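Hypothetical protein aq_1665 (Aquifex aeolicus, PDB 1XM7) is of unknown function but is probably a hydrolase with a calcineurin-like phosphoesterase domain. Local coordinates at residues A[84-87]-A[88-91]. Numbering follows the deposited sequence.
Sequences DKES and LKEY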
loop_
_atom_site.group_PDB
_atom_site.type_symbol
_atom_site.label_atom_id
_atom_site.label_comp_id
_atom_site.label_asym_id
_atom_site.label_seq_id
_atom_site.Cartn_x
_atom_site.Cartn_y
_atom_site.Cartn_z
ATOM N N ASP A 84 4.075 -10.725 11.881
ATOM C CA ASP A 84 3.924 -12.174 11.759
ATOM C C ASP A 84 3.703 -12.646 10.323
ATOM O O ASP A 84 2.587 -12.600 9.799
ATOM C CB ASP A 84 2.761 -12.642 12.632
ATOM C CG ASP A 84 2.733 -14.147 12.809
ATOM O OD1 ASP A 84 3.351 -14.875 11.999
ATOM O OD2 ASP A 84 2.073 -14.603 13.763
ATOM N N LYS A 85 4.763 -13.133 9.697
ATOM C CA LYS A 85 4.679 -13.598 8.320
ATOM C C LYS A 85 3.835 -14.873 8.185
ATOM O O LYS A 85 3.173 -15.086 7.173
ATOM C CB LYS A 85 6.094 -13.824 7.793
ATOM C CG LYS A 85 6.277 -13.570 6.322
ATOM C CD LYS A 85 7.759 -13.440 6.006
ATOM C CE LYS A 85 8.004 -13.473 4.514
ATOM N NZ LYS A 85 9.449 -13.396 4.176
ATOM N N GLU A 86 3.846 -15.709 9.216
ATOM C CA GLU A 86 3.080 -16.948 9.192
ATOM C C GLU A 86 1.577 -16.716 9.213
ATOM O O GLU A 86 0.820 -17.411 8.530
ATOM C CB GLU A 86 3.492 -17.831 10.367
ATOM C CG GLU A 86 4.904 -18.362 10.217
ATOM C CD GLU A 86 5.117 -19.023 8.852
ATOM O OE1 GLU A 86 4.417 -20.027 8.555
ATOM O OE2 GLU A 86 5.976 -18.535 8.071
ATOM N N SER A 87 1.146 -15.741 10.005
ATOM C CA SER A 87 -0.272 -15.417 10.092
ATOM C C SER A 87 -0.708 -14.809 8.773
ATOM O O SER A 87 -1.826 -15.039 8.306
ATOM C CB SER A 87 -0.528 -14.405 11.208
ATOM O OG SER A 87 -0.371 -14.982 12.489
ATOM N N LEU A 88 0.193 -14.033 8.178
ATOM C CA LEU A 88 -0.069 -13.357 6.917
ATOM C C LEU A 88 -0.092 -14.270 5.702
ATOM O O LEU A 88 -0.858 -14.036 4.763
ATOM C CB LEU A 88 0.977 -12.263 6.692
ATOM C CG LEU A 88 0.878 -11.039 7.601
ATOM C CD1 LEU A 88 2.156 -10.216 7.504
ATOM C CD2 LEU A 88 -0.349 -10.207 7.218
ATOM N N LYS A 89 0.733 -15.312 5.714
ATOM C CA LYS A 89 0.813 -16.196 4.564
ATOM C C LYS A 89 -0.499 -16.605 3.938
ATOM O O LYS A 89 -0.557 -16.839 2.726
ATOM C CB LYS A 89 1.652 -17.429 4.884
ATOM C CG LYS A 89 3.134 -17.097 4.881
ATOM C CD LYS A 89 4.030 -18.319 4.811
ATOM C CE LYS A 89 5.511 -17.908 4.774
ATOM N NZ LYS A 89 6.445 -19.052 4.499
ATOM N N GLU A 90 -1.565 -16.664 4.723
ATOM C CA GLU A 90 -2.819 -17.069 4.122
ATOM C C GLU A 90 -3.777 -15.970 3.733
ATOM O O GLU A 90 -4.966 -16.216 3.533
ATOM C CB GLU A 90 -3.530 -18.083 4.991
ATOM C CG GLU A 90 -4.212 -17.555 6.191
ATOM C CD GLU A 90 -4.807 -18.707 6.957
ATOM O OE1 GLU A 90 -4.169 -19.165 7.938
ATOM O OE2 GLU A 90 -5.897 -19.176 6.548
ATOM N N TYR A 91 -3.249 -14.762 3.606
ATOM C CA TYR A 91 -4.052 -13.631 3.185
ATOM C C TYR A 91 -3.409 -13.074 1.923
ATOM O O TYR A 91 -3.979 -12.216 1.244
ATOM C CB TYR A 91 -4.101 -12.588 4.291
ATOM C CG TYR A 91 -4.931 -13.037 5.483
ATOM C CD1 TYR A 91 -6.329 -13.133 5.399
ATOM C CD2 TYR A 91 -4.322 -13.353 6.702
ATOM C CE1 TYR A 91 -7.098 -13.523 6.504
ATOM C CE2 TYR A 91 -5.083 -13.744 7.809
ATOM C CZ TYR A 91 -6.466 -13.822 7.705
ATOM O OH TYR A 91 -7.203 -14.151 8.819
#
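Asp-84 is the N-cap of the short helix 85-88, and its own carbonyl oxygen accepts Leu-88 N over 3.2 Å; Lys-89 N follows with a 2.9 Å bond to Lys-85 O. Its side-chain OD1 takes a 3.1 Å bond from Ser-87 N and a weaker one from Glu-86 N. Aspartate suits the place because its short carboxylate reaches forward over the first turn to amides with no carbonyl a turn earlier to bond, and its negative charge probably complements the helix N-terminus. Ser-87 carries a short hydroxyl that chi1 (-71°) sets beside its own amide, so both meet the carboxylate from above its plane, OG bonding Asp-84 OD2 at 2.8 Å. On the exposed flank, Glu-86 bends at chi2 (-51°) alongside extended Lys-89; these long, oppositely charged chains three residues apart form a long salt bridge, 3.6 Å from OE2 to NZ. Leu-88, apolar and buried, packs the helix against Ile-95 of strand 94-96 and Phe-53 and Phe-57 of loops. Past the helix, Glu-90 OE2 forms a salt bridge with Lys-68 NZ, while the Tyr-91 ring turns its edge to Ser-87, with CD2 3.4 Å from Ser-87 O.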